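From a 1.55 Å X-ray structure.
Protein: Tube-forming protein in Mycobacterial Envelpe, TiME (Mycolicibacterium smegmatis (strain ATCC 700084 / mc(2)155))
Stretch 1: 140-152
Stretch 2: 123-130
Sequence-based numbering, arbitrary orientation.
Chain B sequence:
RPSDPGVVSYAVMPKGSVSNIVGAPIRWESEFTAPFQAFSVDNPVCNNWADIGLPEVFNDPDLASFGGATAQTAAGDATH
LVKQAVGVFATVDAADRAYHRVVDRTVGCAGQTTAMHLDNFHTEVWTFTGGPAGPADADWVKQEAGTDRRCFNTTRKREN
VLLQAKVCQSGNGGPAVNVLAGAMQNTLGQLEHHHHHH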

# COMPACT_ATOMS: atom_id res chain seq x y z
N TRP B 140 15.56 5.33 -6.34
CA TRP B 140 14.95 6.26 -7.32
C TRP B 140 13.49 5.88 -7.50
O TRP B 140 13.08 4.79 -7.06
CB TRP B 140 15.71 6.24 -8.64
CG TRP B 140 15.63 4.94 -9.38
CD1 TRP B 140 14.67 4.55 -10.27
CD2 TRP B 140 16.58 3.86 -9.32
NE1 TRP B 140 14.95 3.30 -10.76
CE2 TRP B 140 16.11 2.85 -10.19
CE3 TRP B 140 17.77 3.66 -8.63
CZ2 TRP B 140 16.81 1.66 -10.39
CZ3 TRP B 140 18.45 2.47 -8.82
CH2 TRP B 140 17.98 1.49 -9.69
N VAL B 141 12.75 6.78 -8.13
CA VAL B 141 11.30 6.62 -8.40
C VAL B 141 11.06 6.90 -9.88
O VAL B 141 11.72 7.79 -10.43
CB VAL B 141 10.48 7.56 -7.50
CG1 VAL B 141 8.98 7.40 -7.75
CG2 VAL B 141 10.80 7.35 -6.03
N LYS B 142 10.15 6.16 -10.49
CA LYS B 142 9.60 6.53 -11.82
C LYS B 142 8.08 6.62 -11.68
O LYS B 142 7.48 5.81 -10.97
CB LYS B 142 10.09 5.58 -12.92
CG LYS B 142 9.70 4.12 -12.78
CD LYS B 142 10.01 3.30 -14.03
CE LYS B 142 9.36 1.93 -13.99
NZ LYS B 142 9.47 1.24 -15.29
N GLN B 143 7.51 7.64 -12.31
CA GLN B 143 6.05 7.90 -12.29
C GLN B 143 5.53 7.82 -13.72
O GLN B 143 6.15 8.44 -14.61
CB GLN B 143 5.76 9.28 -11.70
CG GLN B 143 4.27 9.59 -11.68
CD GLN B 143 3.90 10.67 -10.69
OE1 GLN B 143 4.76 11.30 -10.07
NE2 GLN B 143 2.61 10.88 -10.53
N GLU B 144 4.45 7.08 -13.93
CA GLU B 144 3.86 6.93 -15.28
C GLU B 144 3.08 8.21 -15.60
O GLU B 144 2.25 8.62 -14.77
CB GLU B 144 3.00 5.67 -15.38
CG GLU B 144 2.56 5.38 -16.80
CD GLU B 144 1.94 4.02 -17.02
OE1 GLU B 144 1.54 3.38 -16.04
OE2 GLU B 144 1.88 3.59 -18.19
N ALA B 145 3.38 8.82 -16.74
CA ALA B 145 2.81 10.12 -17.17
C ALA B 145 1.28 10.05 -17.13
O ALA B 145 0.72 9.05 -17.62
CB ALA B 145 3.32 10.48 -18.54
N GLY B 146 0.65 11.07 -16.54
CA GLY B 146 -0.82 11.22 -16.47
C GLY B 146 -1.47 10.29 -15.47
O GLY B 146 -2.71 10.16 -15.52
N THR B 147 -0.70 9.65 -14.59
CA THR B 147 -1.21 8.71 -13.56
C THR B 147 -0.58 9.02 -12.20
O THR B 147 0.40 9.79 -12.17
CB THR B 147 -0.92 7.24 -13.92
OG1 THR B 147 0.43 6.96 -13.53
CG2 THR B 147 -1.11 6.93 -15.39
N ASP B 148 -1.11 8.42 -11.15
CA ASP B 148 -0.52 8.45 -9.79
C ASP B 148 0.27 7.15 -9.55
O ASP B 148 0.56 6.85 -8.39
CB ASP B 148 -1.59 8.66 -8.72
CG ASP B 148 -2.62 7.55 -8.61
OD1 ASP B 148 -2.63 6.66 -9.48
OD2 ASP B 148 -3.41 7.58 -7.64
N ARG B 149 0.60 6.41 -10.61
CA ARG B 149 1.37 5.14 -10.47
C ARG B 149 2.86 5.47 -10.37
O ARG B 149 3.41 6.09 -11.31
CB ARG B 149 1.11 4.19 -11.64
CG ARG B 149 1.81 2.85 -11.47
CD ARG B 149 1.39 1.91 -12.58
NE ARG B 149 1.96 0.58 -12.49
CZ ARG B 149 1.52 -0.40 -11.70
NH1 ARG B 149 0.53 -0.21 -10.85
NH2 ARG B 149 2.12 -1.58 -11.75
N ARG B 150 3.49 5.06 -9.27
CA ARG B 150 4.94 5.26 -9.05
C ARG B 150 5.58 3.92 -8.70
O ARG B 150 4.96 3.13 -7.98
CB ARG B 150 5.21 6.32 -7.98
CG ARG B 150 4.77 7.72 -8.42
CD ARG B 150 5.26 8.80 -7.49
NE ARG B 150 4.63 8.67 -6.18
CZ ARG B 150 5.08 9.21 -5.06
NH1 ARG B 150 6.17 9.95 -5.05
NH2 ARG B 150 4.43 9.00 -3.92
N CYS B 151 6.76 3.69 -9.25
CA CYS B 151 7.62 2.54 -8.92
C CYS B 151 8.77 3.05 -8.06
O CYS B 151 9.54 3.88 -8.55
CB CYS B 151 8.16 1.87 -10.18
SG CYS B 151 6.85 1.19 -11.23
N PHE B 152 8.83 2.60 -6.81
CA PHE B 152 9.94 2.88 -5.87
C PHE B 152 10.97 1.76 -6.00
O PHE B 152 10.63 0.58 -5.87
CB PHE B 152 9.41 3.02 -4.44
CG PHE B 152 8.78 4.36 -4.18
CD1 PHE B 152 7.55 4.68 -4.73
CD2 PHE B 152 9.42 5.31 -3.41
CE1 PHE B 152 6.97 5.92 -4.51
CE2 PHE B 152 8.85 6.55 -3.19
CZ PHE B 152 7.62 6.85 -3.74
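Stretch 2, residues 123-130: TEVWTFTG

Stretch 2 is an extended strand from Thr 123 to Thr 129, with phi from -101° to -138° and psi from 124° to 151°; Gly 130 lies beyond its end. It pairs edge to edge with strand 140-144. The N-to-C directions make an angle of 147°, so the pairing is antiparallel, and the axes approach to 4.4 Å. The contact buries 680 Å², both sides summed.

Thr 123 makes no contact. Glu 124 reaches stretch 1 through its side chain, its CG 3.7 Å from OE2 of Glu 144. The two carboxylates are like charges, OE2 to OE2 at 4.2 Å, and water 2 donates to OE2 of Glu 124 (3.3 Å) and OE1 of Glu 144 (3.0 Å).

Val 125 opens the backbone ladder: its O accepts from N of Ala 145 at 2.9 Å, nearly linear at 176°. Its CG1 packs against CB of Ala 145 at 3.7 Å, where stretch 1 enters its type II turn.

Trp 126 forms a non-hydrogen-bonded pair with Glu 144, CA to CA 4.6 Å, and has the largest area covered by stretch 1, 126 Å². Its chi1 of -68° (m) and chi2 of 90° bring the indole between two side chains. Over one face, CB of Glu 144 stands 3.8 Å from the six-membered ring centroid of Trp 126. Over the opposite face, CE of Lys 142 lies 3.8 Å from that same centroid of Trp 126, and NZ of Lys 142 is 4.0 Å from the five-membered ring centroid, 17° off the normal, a cation-pi geometry. SG of Cys 151 approaches CH2 of Trp 126 obliquely at 3.8 Å.

Thr 127 and Gln 143 form a hydrogen-bonded pair: N of Thr 127 to O of Gln 143 and N of Gln 143 to O of Thr 127 are both 2.8 Å. Their side chains share a face with those of Val 141 and Thr 129.

Phe 128 pairs with Lys 142 without backbone hydrogen bonds, CA to CA 4.5 Å. CB of Lys 142 lies over one face of the Phe 128 ring, 4.1 Å from its centroid; Phe 128 and Trp 126 share a face of the sheet.

Thr 129 closes the ladder with Val 141: N of Thr 129 to O of Val 141 is 2.9 Å, and N of Val 141 to O of Thr 129 is 2.8 Å. At Gly 130 the CA lies 4.3 Å from CA of Trp 140.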

# COMPACT_ATOMS: atom_id res chain seq x y z
N THR B 123 3.95 1.27 -25.66
CA THR B 123 4.83 2.40 -25.25
C THR B 123 4.30 2.96 -23.93
O THR B 123 3.07 3.13 -23.81
CB THR B 123 4.90 3.49 -26.32
OG1 THR B 123 5.33 2.87 -27.54
CG2 THR B 123 5.85 4.61 -25.96
N GLU B 124 5.19 3.22 -22.98
CA GLU B 124 4.87 3.90 -21.70
C GLU B 124 5.78 5.12 -21.56
O GLU B 124 6.91 5.07 -22.06
CB GLU B 124 5.08 2.96 -20.51
CG GLU B 124 4.15 1.75 -20.53
CD GLU B 124 4.42 0.75 -19.42
OE1 GLU B 124 5.52 0.79 -18.83
OE2 GLU B 124 3.54 -0.10 -19.17
N VAL B 125 5.28 6.19 -20.94
CA VAL B 125 6.08 7.41 -20.67
C VAL B 125 6.27 7.50 -19.16
O VAL B 125 5.27 7.44 -18.43
CB VAL B 125 5.41 8.67 -21.25
CG1 VAL B 125 6.17 9.93 -20.89
CG2 VAL B 125 5.23 8.54 -22.75
N TRP B 126 7.53 7.59 -18.72
CA TRP B 126 7.91 7.59 -17.29
C TRP B 126 8.73 8.83 -16.97
O TRP B 126 9.60 9.19 -17.79
CB TRP B 126 8.67 6.32 -16.92
CG TRP B 126 7.83 5.08 -16.97
CD1 TRP B 126 7.63 4.26 -18.04
CD2 TRP B 126 7.05 4.52 -15.89
NE1 TRP B 126 6.80 3.23 -17.70
CE2 TRP B 126 6.43 3.36 -16.39
CE3 TRP B 126 6.83 4.88 -14.56
CZ2 TRP B 126 5.61 2.56 -15.60
CZ3 TRP B 126 6.02 4.09 -13.78
CH2 TRP B 126 5.41 2.94 -14.30
N THR B 127 8.47 9.43 -15.81
CA THR B 127 9.23 10.56 -15.23
C THR B 127 10.08 10.04 -14.08
O THR B 127 9.51 9.45 -13.13
CB THR B 127 8.29 11.67 -14.77
OG1 THR B 127 7.57 12.09 -15.93
CG2 THR B 127 9.03 12.83 -14.14
N PHE B 128 11.39 10.26 -14.15
CA PHE B 128 12.38 9.73 -13.19
C PHE B 128 12.78 10.81 -12.19
O PHE B 128 13.05 11.96 -12.60
CB PHE B 128 13.59 9.20 -13.94
CG PHE B 128 13.28 7.97 -14.76
CD1 PHE B 128 12.80 8.08 -16.05
CD2 PHE B 128 13.44 6.71 -14.22
CE1 PHE B 128 12.49 6.95 -16.79
CE2 PHE B 128 13.13 5.58 -14.96
CZ PHE B 128 12.66 5.70 -16.24
N THR B 129 12.86 10.43 -10.92
CA THR B 129 13.38 11.29 -9.83
C THR B 129 14.28 10.44 -8.92
O THR B 129 14.04 9.22 -8.81
CB THR B 129 12.24 11.95 -9.06
OG1 THR B 129 11.43 10.93 -8.49
CG2 THR B 129 11.39 12.84 -9.94
N GLY B 130 15.26 11.06 -8.29
CA GLY B 130 16.13 10.37 -7.32
C GLY B 130 17.32 11.23 -6.95
O GLY B 130 17.85 11.92 -7.84
O HOH W 1 7.27 -0.42 -17.19
O HOH W 2 2.37 0.52 -16.16
O HOH W 3 2.48 5.60 -20.20
O HOH W 4 9.42 10.12 -10.37
O HOH W 5 5.42 10.90 -15.81